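Local atomic coordinates of ADP-ribosylating toxin CARDS (Mycoplasma pneumoniae, PDB entry 4TLV), a protein that transfers the ADP-ribosyl group of NAD(+) to multiple target proteins in vitro and causes vacuolation of mammalian cells, acting as the main virulence factor of its bacterium. Residues 7-12 and 145-150; 42-47 and 226-231; 129-134 and 317-322. All coordinates share one frame; numbering follows the deposited sequence.

Interaction 1: 7-12 and 145-150; sequences VRFVYR and NVRSAW. With SO4 (sulfate ion), chain G.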
loop_
_atom_site.group_PDB
_atom_site.type_symbol
_atom_site.label_atom_id
_atom_site.label_comp_id
_atom_site.label_asym_id
_atom_site.label_seq_id
_atom_site.Cartn_x
_atom_site.Cartn_y
_atom_site.Cartn_z
ATOM N N VAL A 7 -12.659 0.495 -9.625
ATOM C CA VAL A 7 -11.470 -0.222 -10.041
ATOM C C VAL A 7 -11.831 -0.920 -11.349
ATOM O O VAL A 7 -12.617 -1.867 -11.373
ATOM C CB VAL A 7 -11.004 -1.207 -8.950
ATOM C CG1 VAL A 7 -10.003 -2.166 -9.499
ATOM C CG2 VAL A 7 -10.407 -0.427 -7.770
ATOM N N ARG A 8 -11.281 -0.422 -12.449
ATOM C CA ARG A 8 -11.702 -0.877 -13.763
ATOM C C ARG A 8 -10.798 -1.998 -14.278
ATOM O O ARG A 8 -11.271 -2.999 -14.813
ATOM C CB ARG A 8 -11.731 0.314 -14.740
ATOM C CG ARG A 8 -12.021 -0.051 -16.184
ATOM C CD ARG A 8 -12.366 1.212 -17.003
ATOM N NE ARG A 8 -11.939 1.114 -18.400
ATOM C CZ ARG A 8 -12.455 0.274 -19.289
ATOM N NH1 ARG A 8 -13.429 -0.568 -18.947
ATOM N NH2 ARG A 8 -11.992 0.276 -20.533
ATOM N N PHE A 9 -9.493 -1.821 -14.116
ATOM C CA PHE A 9 -8.543 -2.857 -14.523
ATOM C C PHE A 9 -7.697 -3.328 -13.353
ATOM O O PHE A 9 -7.331 -2.538 -12.461
ATOM C CB PHE A 9 -7.628 -2.344 -15.651
ATOM C CG PHE A 9 -8.331 -2.190 -16.974
ATOM C CD1 PHE A 9 -8.759 -3.303 -17.670
ATOM C CD2 PHE A 9 -8.563 -0.926 -17.520
ATOM C CE1 PHE A 9 -9.421 -3.186 -18.889
ATOM C CE2 PHE A 9 -9.223 -0.798 -18.742
ATOM C CZ PHE A 9 -9.645 -1.921 -19.428
ATOM N N VAL A 10 -7.399 -4.616 -13.357
ATOM C CA VAL A 10 -6.424 -5.191 -12.444
ATOM C C VAL A 10 -5.368 -5.895 -13.304
ATOM O O VAL A 10 -5.522 -5.969 -14.522
ATOM C CB VAL A 10 -7.069 -6.162 -11.421
ATOM C CG1 VAL A 10 -7.973 -5.397 -10.446
ATOM C CG2 VAL A 10 -7.848 -7.281 -12.105
ATOM N N TYR A 11 -4.306 -6.400 -12.682
ATOM C CA TYR A 11 -3.139 -6.902 -13.432
ATOM C C TYR A 11 -2.610 -8.176 -12.828
ATOM O O TYR A 11 -2.670 -8.373 -11.611
ATOM C CB TYR A 11 -2.012 -5.860 -13.423
ATOM C CG TYR A 11 -2.489 -4.584 -14.026
ATOM C CD1 TYR A 11 -2.389 -4.374 -15.393
ATOM C CD2 TYR A 11 -3.106 -3.608 -13.241
ATOM C CE1 TYR A 11 -2.870 -3.223 -15.967
ATOM C CE2 TYR A 11 -3.607 -2.446 -13.824
ATOM C CZ TYR A 11 -3.478 -2.271 -15.191
ATOM O OH TYR A 11 -3.954 -1.126 -15.796
ATOM N N ARG A 12 -2.034 -9.016 -13.675
ATOM C CA ARG A 12 -1.512 -10.287 -13.209
ATOM C C ARG A 12 -0.355 -10.716 -14.100
ATOM O O ARG A 12 -0.471 -10.693 -15.332
ATOM C CB ARG A 12 -2.609 -11.353 -13.274
ATOM C CG ARG A 12 -2.163 -12.730 -12.731
ATOM C CD ARG A 12 -3.243 -13.793 -12.995
ATOM N NE ARG A 12 -2.692 -15.142 -12.859
ATOM C CZ ARG A 12 -2.544 -15.779 -11.704
ATOM N NH1 ARG A 12 -2.908 -15.201 -10.558
ATOM N NH2 ARG A 12 -2.013 -16.997 -11.693
ATOM N N ASN A 145 -12.547 -10.986 -20.327
ATOM C CA ASN A 145 -12.083 -9.940 -19.405
ATOM C C ASN A 145 -10.661 -9.447 -19.723
ATOM O O ASN A 145 -10.261 -8.379 -19.267
ATOM C CB ASN A 145 -12.086 -10.430 -17.939
ATOM C CG ASN A 145 -13.484 -10.566 -17.358
ATOM O OD1 ASN A 145 -14.259 -11.514 -17.878
ATOM N ND2 ASN A 145 -13.854 -9.834 -16.427
ATOM N N VAL A 146 -9.890 -10.234 -20.469
ATOM C CA VAL A 146 -8.460 -9.947 -20.618
ATOM C C VAL A 146 -8.237 -9.033 -21.820
ATOM O O VAL A 146 -8.482 -9.426 -22.969
ATOM C CB VAL A 146 -7.628 -11.244 -20.763
ATOM C CG1 VAL A 146 -6.128 -10.925 -20.824
ATOM C CG2 VAL A 146 -7.909 -12.195 -19.600
ATOM N N ARG A 147 -7.826 -7.798 -21.560
ATOM C CA ARG A 147 -7.738 -6.826 -22.642
ATOM C C ARG A 147 -6.400 -6.850 -23.360
ATOM O O ARG A 147 -6.361 -6.785 -24.590
ATOM C CB ARG A 147 -8.032 -5.400 -22.162
ATOM C CG ARG A 147 -8.012 -4.366 -23.314
ATOM C CD ARG A 147 -8.643 -3.024 -22.928
ATOM N NE ARG A 147 -7.705 -2.173 -22.186
ATOM C CZ ARG A 147 -7.897 -0.879 -21.971
ATOM N NH1 ARG A 147 -8.993 -0.279 -22.442
ATOM N NH2 ARG A 147 -7.000 -0.178 -21.297
ATOM N N SER A 148 -5.310 -6.922 -22.595
ATOM C CA SER A 148 -3.969 -6.713 -23.163
ATOM C C SER A 148 -2.923 -7.569 -22.467
ATOM O O SER A 148 -3.151 -8.077 -21.368
ATOM C CB SER A 148 -3.552 -5.243 -23.015
ATOM O OG SER A 148 -4.576 -4.368 -23.461
ATOM N N ALA A 149 -1.762 -7.700 -23.104
ATOM C CA ALA A 149 -0.603 -8.332 -22.479
ATOM C C ALA A 149 0.679 -7.632 -22.921
ATOM O O ALA A 149 0.726 -7.075 -24.019
ATOM C CB ALA A 149 -0.544 -9.792 -22.840
ATOM N N TRP A 150 1.694 -7.641 -22.049
ATOM C CA TRP A 150 3.043 -7.174 -22.381
ATOM C C TRP A 150 4.038 -8.241 -21.964
ATOM O O TRP A 150 3.890 -8.852 -20.908
ATOM C CB TRP A 150 3.426 -5.914 -21.598
ATOM C CG TRP A 150 2.614 -4.720 -21.866
ATOM C CD1 TRP A 150 2.935 -3.677 -22.682
ATOM C CD2 TRP A 150 1.333 -4.420 -21.312
ATOM N NE1 TRP A 150 1.931 -2.739 -22.668
ATOM C CE2 TRP A 150 0.935 -3.174 -21.832
ATOM C CE3 TRP A 150 0.488 -5.080 -20.411
ATOM C CZ2 TRP A 150 -0.275 -2.574 -21.492
ATOM C CZ3 TRP A 150 -0.714 -4.487 -20.079
ATOM C CH2 TRP A 150 -1.084 -3.247 -20.618
HETATM S S SO4 G . -9.250 2.967 -20.413
HETATM O O1 SO4 G . -10.018 2.255 -21.431
HETATM O O2 SO4 G . -9.265 4.420 -20.657
HETATM O O3 SO4 G . -9.855 2.710 -19.111
HETATM O O4 SO4 G . -7.852 2.493 -20.443
#

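Interaction 2: 42-47 and 226-231; sequences TNFGRS and ASLSFA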
loop_
_atom_site.group_PDB
_atom_site.type_symbol
_atom_site.label_atom_id
_atom_site.label_comp_id
_atom_site.label_asym_id
_atom_site.label_seq_id
_atom_site.Cartn_x
_atom_site.Cartn_y
_atom_site.Cartn_z
ATOM N N THR A 42 -1.989 -21.369 2.795
ATOM C CA THR A 42 -2.039 -22.611 3.566
ATOM C C THR A 42 -2.236 -23.821 2.658
ATOM O O THR A 42 -3.162 -23.838 1.846
ATOM C CB THR A 42 -3.212 -22.593 4.548
ATOM O OG1 THR A 42 -3.166 -21.386 5.305
ATOM C CG2 THR A 42 -3.148 -23.810 5.497
ATOM N N ASN A 43 -1.387 -24.839 2.816
ATOM C CA ASN A 43 -1.474 -26.048 1.985
ATOM C C ASN A 43 -1.762 -25.660 0.541
ATOM O O ASN A 43 -2.747 -26.114 -0.053
ATOM C CB ASN A 43 -2.584 -26.987 2.480
ATOM C CG ASN A 43 -2.368 -27.463 3.907
ATOM O OD1 ASN A 43 -1.110 -27.615 4.302
ATOM N ND2 ASN A 43 -3.329 -27.692 4.649
ATOM N N PHE A 44 -0.885 -24.826 -0.012
ATOM C CA PHE A 44 -1.127 -24.130 -1.269
ATOM C C PHE A 44 -1.467 -25.050 -2.429
ATOM O O PHE A 44 -0.862 -26.116 -2.606
ATOM C CB PHE A 44 0.108 -23.290 -1.633
ATOM C CG PHE A 44 -0.056 -22.475 -2.876
ATOM C CD1 PHE A 44 -0.882 -21.354 -2.877
ATOM C CD2 PHE A 44 0.619 -22.812 -4.039
ATOM C CE1 PHE A 44 -1.025 -20.578 -4.033
ATOM C CE2 PHE A 44 0.475 -22.040 -5.197
ATOM C CZ PHE A 44 -0.348 -20.929 -5.189
ATOM N N GLY A 45 -2.434 -24.625 -3.231
ATOM C CA GLY A 45 -2.706 -25.311 -4.478
ATOM C C GLY A 45 -4.151 -25.714 -4.646
ATOM O O GLY A 45 -4.477 -26.368 -5.630
ATOM N N ARG A 46 -5.010 -25.331 -3.703
ATOM C CA ARG A 46 -6.426 -25.745 -3.755
ATOM C C ARG A 46 -7.411 -24.582 -3.873
ATOM O O ARG A 46 -8.617 -24.811 -3.969
ATOM C CB ARG A 46 -6.817 -26.523 -2.490
ATOM C CG ARG A 46 -6.027 -27.797 -2.198
ATOM C CD ARG A 46 -6.104 -28.123 -0.693
ATOM N NE ARG A 46 -5.616 -27.003 0.111
ATOM C CZ ARG A 46 -6.315 -26.358 1.047
ATOM N NH1 ARG A 46 -7.553 -26.725 1.345
ATOM N NH2 ARG A 46 -5.756 -25.345 1.703
ATOM N N SER A 47 -6.922 -23.345 -3.842
ATOM C CA SER A 47 -7.845 -22.206 -3.786
ATOM C C SER A 47 -8.703 -22.000 -5.038
ATOM O O SER A 47 -8.256 -22.193 -6.176
ATOM C CB SER A 47 -7.115 -20.898 -3.470
ATOM O OG SER A 47 -8.062 -19.864 -3.243
ATOM N N ALA A 226 5.777 -12.546 -0.219
ATOM C CA ALA A 226 4.760 -12.648 -1.265
ATOM C C ALA A 226 3.902 -13.874 -0.974
ATOM O O ALA A 226 4.408 -14.870 -0.458
ATOM C CB ALA A 226 5.412 -12.775 -2.664
ATOM N N SER A 227 2.613 -13.823 -1.283
ATOM C CA SER A 227 1.858 -15.075 -1.209
ATOM C C SER A 227 2.227 -15.939 -2.400
ATOM O O SER A 227 2.654 -15.446 -3.450
ATOM C CB SER A 227 0.346 -14.853 -1.169
ATOM O OG SER A 227 -0.050 -14.028 -2.227
ATOM N N LEU A 228 2.054 -17.239 -2.242
ATOM C CA LEU A 228 2.347 -18.153 -3.335
ATOM C C LEU A 228 1.413 -17.952 -4.540
ATOM O O LEU A 228 1.767 -18.293 -5.669
ATOM C CB LEU A 228 2.323 -19.602 -2.839
ATOM C CG LEU A 228 3.585 -20.054 -2.078
ATOM C CD1 LEU A 228 3.890 -19.204 -0.835
ATOM C CD2 LEU A 228 3.469 -21.539 -1.711
ATOM N N SER A 229 0.232 -17.387 -4.328
ATOM C CA SER A 229 -0.683 -17.196 -5.417
ATOM C C SER A 229 0.001 -16.112 -6.423
ATOM O O SER A 229 -0.239 -16.154 -7.623
ATOM C CB SER A 229 -2.081 -16.734 -5.000
ATOM O OG SER A 229 -2.002 -15.523 -4.262
ATOM N N PHE A 230 0.805 -15.200 -5.880
ATOM C CA PHE A 230 1.567 -14.259 -6.701
ATOM C C PHE A 230 2.865 -14.896 -7.237
ATOM O O PHE A 230 3.158 -14.825 -8.438
ATOM C CB PHE A 230 1.905 -12.981 -5.906
ATOM C CG PHE A 230 0.778 -11.972 -5.859
ATOM C CD1 PHE A 230 -0.369 -12.217 -5.111
ATOM C CD2 PHE A 230 0.865 -10.780 -6.557
ATOM C CE1 PHE A 230 -1.424 -11.302 -5.082
ATOM C CE2 PHE A 230 -0.188 -9.849 -6.525
ATOM C CZ PHE A 230 -1.335 -10.117 -5.795
ATOM N N ALA A 231 3.640 -15.504 -6.343
ATOM C CA ALA A 231 4.989 -15.988 -6.696
ATOM C C ALA A 231 5.016 -17.289 -7.512
ATOM O O ALA A 231 6.029 -17.599 -8.156
ATOM C CB ALA A 231 5.831 -16.146 -5.456
#

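Interaction 3: 129-134 and 317-322; sequences FAYQRE and WDVYQR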
loop_
_atom_site.group_PDB
_atom_site.type_symbol
_atom_site.label_atom_id
_atom_site.label_comp_id
_atom_site.label_asym_id
_atom_site.label_seq_id
_atom_site.Cartn_x
_atom_site.Cartn_y
_atom_site.Cartn_z
ATOM N N PHE A 129 1.621 -8.573 3.424
ATOM C CA PHE A 129 1.091 -8.812 2.082
ATOM C C PHE A 129 0.347 -7.637 1.454
ATOM O O PHE A 129 -0.088 -7.732 0.316
ATOM C CB PHE A 129 0.147 -10.024 2.084
ATOM C CG PHE A 129 0.786 -11.279 2.601
ATOM C CD1 PHE A 129 1.839 -11.864 1.913
ATOM C CD2 PHE A 129 0.329 -11.882 3.764
ATOM C CE1 PHE A 129 2.434 -13.045 2.371
ATOM C CE2 PHE A 129 0.924 -13.058 4.236
ATOM C CZ PHE A 129 1.977 -13.636 3.536
ATOM N N ALA A 130 0.173 -6.549 2.196
ATOM C CA ALA A 130 -0.713 -5.474 1.749
ATOM C C ALA A 130 -0.257 -4.796 0.446
ATOM O O ALA A 130 -1.084 -4.389 -0.380
ATOM C CB ALA A 130 -0.880 -4.434 2.866
ATOM N N TYR A 131 1.054 -4.678 0.270
ATOM C CA TYR A 131 1.627 -4.014 -0.906
ATOM C C TYR A 131 1.203 -4.705 -2.200
ATOM O O TYR A 131 1.298 -4.121 -3.287
ATOM C CB TYR A 131 3.164 -4.004 -0.833
ATOM C CG TYR A 131 3.760 -5.358 -1.178
ATOM C CD1 TYR A 131 4.083 -5.686 -2.491
ATOM C CD2 TYR A 131 3.975 -6.317 -0.194
ATOM C CE1 TYR A 131 4.591 -6.929 -2.816
ATOM C CE2 TYR A 131 4.474 -7.574 -0.514
ATOM C CZ TYR A 131 4.789 -7.869 -1.822
ATOM O OH TYR A 131 5.295 -9.114 -2.145
ATOM N N GLN A 132 0.772 -5.964 -2.097
ATOM C CA GLN A 132 0.298 -6.698 -3.273
ATOM C C GLN A 132 -0.941 -6.063 -3.920
ATOM O O GLN A 132 -1.259 -6.342 -5.078
ATOM C CB GLN A 132 0.029 -8.175 -2.930
ATOM C CG GLN A 132 1.301 -8.937 -2.550
ATOM C CD GLN A 132 1.044 -10.384 -2.190
ATOM O OE1 GLN A 132 1.981 -11.235 -2.547
ATOM N NE2 GLN A 132 0.006 -10.735 -1.603
ATOM N N ARG A 133 -1.632 -5.205 -3.177
ATOM C CA ARG A 133 -2.836 -4.555 -3.690
ATOM C C ARG A 133 -3.767 -5.593 -4.302
ATOM O O ARG A 133 -4.322 -5.370 -5.378
ATOM C CB ARG A 133 -2.470 -3.499 -4.752
ATOM C CG ARG A 133 -1.555 -2.381 -4.240
ATOM C CD ARG A 133 -2.325 -1.259 -3.544
ATOM N NE ARG A 133 -3.219 -0.490 -4.438
ATOM C CZ ARG A 133 -2.848 0.554 -5.181
ATOM N NH1 ARG A 133 -1.576 0.977 -5.199
ATOM N NH2 ARG A 133 -3.753 1.186 -5.926
ATOM N N GLU A 134 -3.942 -6.726 -3.623
ATOM C CA GLU A 134 -4.629 -7.874 -4.236
ATOM C C GLU A 134 -6.134 -7.704 -4.384
ATOM O O GLU A 134 -6.829 -7.346 -3.443
ATOM C CB GLU A 134 -4.359 -9.197 -3.490
ATOM C CG GLU A 134 -5.145 -10.371 -4.128
ATOM C CD GLU A 134 -4.818 -11.737 -3.551
ATOM O OE1 GLU A 134 -4.102 -11.819 -2.528
ATOM O OE2 GLU A 134 -5.299 -12.734 -4.132
ATOM N N TRP A 317 13.462 2.891 -1.331
ATOM C CA TRP A 317 12.236 2.819 -2.101
ATOM C C TRP A 317 11.559 1.530 -1.634
ATOM O O TRP A 317 12.165 0.460 -1.707
ATOM C CB TRP A 317 12.593 2.753 -3.588
ATOM C CG TRP A 317 11.428 2.778 -4.557
ATOM C CD1 TRP A 317 10.263 3.479 -4.436
ATOM C CD2 TRP A 317 11.357 2.088 -5.801
ATOM N NE1 TRP A 317 9.447 3.237 -5.529
ATOM C CE2 TRP A 317 10.110 2.399 -6.387
ATOM C CE3 TRP A 317 12.231 1.229 -6.485
ATOM C CZ2 TRP A 317 9.705 1.862 -7.610
ATOM C CZ3 TRP A 317 11.839 0.715 -7.701
ATOM C CH2 TRP A 317 10.581 1.029 -8.252
ATOM N N ASP A 318 10.329 1.633 -1.135
ATOM C CA ASP A 318 9.639 0.464 -0.564
ATOM C C ASP A 318 8.544 -0.122 -1.470
ATOM O O ASP A 318 8.290 0.381 -2.559
ATOM C CB ASP A 318 9.099 0.764 0.855
ATOM C CG ASP A 318 7.867 1.686 0.855
ATOM O OD1 ASP A 318 7.171 1.820 -0.174
ATOM O OD2 ASP A 318 7.582 2.270 1.919
ATOM N N VAL A 319 7.902 -1.199 -1.016
ATOM C CA VAL A 319 6.959 -1.932 -1.853
ATOM C C VAL A 319 5.627 -1.214 -2.035
ATOM O O VAL A 319 4.822 -1.623 -2.872
ATOM C CB VAL A 319 6.669 -3.332 -1.282
ATOM C CG1 VAL A 319 7.836 -4.286 -1.598
ATOM C CG2 VAL A 319 6.409 -3.235 0.226
ATOM N N TYR A 320 5.414 -0.134 -1.280
ATOM C CA TYR A 320 4.265 0.751 -1.520
ATOM C C TYR A 320 4.650 1.819 -2.538
ATOM O O TYR A 320 3.871 2.721 -2.825
ATOM C CB TYR A 320 3.812 1.418 -0.210
ATOM C CG TYR A 320 3.277 0.429 0.793
ATOM C CD1 TYR A 320 2.021 -0.132 0.638
ATOM C CD2 TYR A 320 4.032 0.041 1.877
ATOM C CE1 TYR A 320 1.534 -1.071 1.548
ATOM C CE2 TYR A 320 3.555 -0.888 2.782
ATOM C CZ TYR A 320 2.304 -1.440 2.607
ATOM O OH TYR A 320 1.825 -2.354 3.521
ATOM N N GLN A 321 5.857 1.691 -3.082
ATOM C CA GLN A 321 6.412 2.647 -4.048
ATOM C C GLN A 321 6.899 3.972 -3.448
ATOM O O GLN A 321 7.139 4.927 -4.187
ATOM C CB GLN A 321 5.430 2.924 -5.207
ATOM C CG GLN A 321 5.097 1.709 -6.055
ATOM C CD GLN A 321 4.226 2.049 -7.268
ATOM O OE1 GLN A 321 2.984 1.603 -7.243
ATOM N NE2 GLN A 321 4.672 2.726 -8.209
ATOM N N ARG A 322 7.064 4.030 -2.125
ATOM C CA ARG A 322 7.436 5.277 -1.478
ATOM C C ARG A 322 8.942 5.397 -1.396
ATOM O O ARG A 322 9.646 4.405 -1.216
ATOM C CB ARG A 322 6.851 5.354 -0.070
ATOM C CG ARG A 322 5.327 5.134 -0.016
ATOM C CD ARG A 322 4.842 5.145 1.449
ATOM N NE ARG A 322 5.358 4.010 2.203
ATOM C CZ ARG A 322 4.894 3.644 3.397
ATOM N NH1 ARG A 322 3.906 4.332 3.957
ATOM N NH2 ARG A 322 5.439 2.613 4.055
HETATM O O HOH W 1 2.163 -1.531 -3.720
#

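Interaction 1: 7-12 and 145-150
Arg8 and Arg147 converge on a sulfate ion at the surface of the mono-ADP-ribosyltransferase domain, with the ring of Phe9 packed beside them; the contact links the start of strand 9-14, with Arg8 just before it, to strand 146-156 of the same antiparallel sheet, with one strand between them. The CA atoms of Phe9 and Arg147 are 9.1 Å apart, and no hydrogen bond runs directly between the segments. Arg8 presents two nitrogens to the anion, NE to sulfate O3 at 2.7 Å and NH2 to sulfate O1 at 2.9 Å, both nearly straight, with the sulfur in the guanidinium plane. Arg147 NH1 gives a second bond to the same O1, also 2.9 Å long, while its NH2 binds sulfate O4. The shared anion probably allows Arg8 NH2 and Arg147 NH1 to lie 3.6 Å apart. Sulfate is probably derived from the crystallisation liquor.

Phe9 meets Arg147 over the face of the guanidinium group. Its CZ comes within 3.3 Å of Arg147 CZ, above the centre of the group, yet ring and guanidinium planes are tilted by 35°. Arg147 starts with CG anti to its backbone N (chi1 -177°) and bends at chi3, which lays the guanidinium face against the CZ end of the ring.

Arg147 also forms a salt bridge through NE with Glu82, and Arg8 NH2 one with Glu187. Glu82 lies on strand 76-84, which runs between strands 9-14 and 146-156 and is antiparallel to both; opposite it, Arg147 and Ser148 form a classic beta bulge.

Interaction 2: 42-47 and 226-231
The phenyl ring of Phe44 lies flat against the start of helix 228-231, with Leu228 CB directly above its centre. This CH-pi contact has CB 3.5 Å from the ring centroid and only 5° off the ring normal. Leu228 CD2 extends the same contact toward the root of the ring, 3.8 Å from Phe44 CB. At the far end the ring meets main chain instead: Phe44 CZ is 3.4 Å from Leu228 O, and Phe44 CE1 lies equally near Ser229 N. A torsion of -177° about CA-CB, setting CG opposite the backbone N, extends the ring from its loop to this helical turn. No hydrogen bond joins the two segments; the ring meets both the Leu228 side chain and the main chain at the helix start.

The helix is a single short turn that begins after Ser227 at the N-cap position; Ala231 N bonds to Ser227 O at 3.1 Å. It belongs to the region 208-258, which probably forms the NAD(+)-binding pocket, whereas the Phe44 loop is part of the mono-ADP-ribosyltransferase domain between helix 35-40 and strand 49-53.

Behind Phe44, Arg46 turns back over its own loop. Its NE donates to Asn43 O at 3.0 Å with an angle of 170°, its NH2 donates to Thr42 O, and both acceptors lie in the guanidinium plane; Arg46 NH2 also forms a salt bridge with Glu37 of helix 35-40. Gly45 takes up positive-phi backbone angles that suit glycine. Trp235 meets the Phe44 ring edge-to-face, while Ser41 OG is hydrogen-bonded to Leu228 N.

Interaction 3: 129-134 and 317-322
Tyr131, in the 3-10 segment 130-132, faces Tyr320 at a CA-CA distance of 5.5 Å, where the corner of a type I beta turn from Asp318 to Gln321 meets the 3-10 segment. Val319, at that corner, packs across the base of the Tyr131 side chain: Val319 CG2 is 3.5 Å from Tyr131 CB, and Val319 CG1 stands over one ring face, offset toward the rim, in a CH-pi contact 4.3 Å from the centroid. Tyr131 CG sits between the backbone N and the carbonyl carbon (chi1 77°), a placement that swings the ring alongside the valine; on the opposite face lies CG of the adjoining Gln132. The hydroxyl of Tyr131 is hydrogen-bonded to Ser225 O.

Tyr320 lays one ring face near Tyr131 CB, offset toward the rim. Its CE1 is 3.8 Å from Tyr131 CA, and its OH touches Ala130 CB at 3.5 Å. No direct hydrogen bond joins the segments, but one water donates to Tyr131 O and to Val319 O, both at 2.8 Å, and thereby bridges two main-chain carbonyls.

Asp318 fixes the turn from within. Its OD1 accepts Arg322 N from above the carboxylate plane, and Tyr320 N weakly, while OD2 is gripped side-on by Arg322 NE, at 2.8 Å on the syn lone pair, and by Arg322 NH2.

The backbone bonds Gln321 N to Asp318 O and Asp318 N to Arg322 O, with Gln321 at positive phi, fit a type I turn followed by a G1 bulge. This compact turn between strands 315-317 and 323-325 belongs to the beta-trefoil domain D2, and here it forms part of the interface with the mono-ADP-ribosyltransferase domain.

In the fold
The six segments alternate along the chain: 7-12, 42-47 and 129-134 come first, and their partners 145-150, 226-231 and 317-322 follow in the same order. The three centres are spaced about 18 to 21 Å apart. Interaction 1 lies within the sheet of the transferase domain, interaction 2 joins that domain to the probable NAD(+)-binding region, and interaction 3 joins it to D2. Interactions 2 and 3 meet directly, Gln132 OE1 accepting a hydrogen bond from Ser227 N, whereas interactions 1 and 2 touch by a loose approach of Arg12 NH1 to Ser229 O. The centre of interaction 3 lies about 4 Å from the centre of the chain, so catalytic and trefoil parts meet near the middle of the toxin.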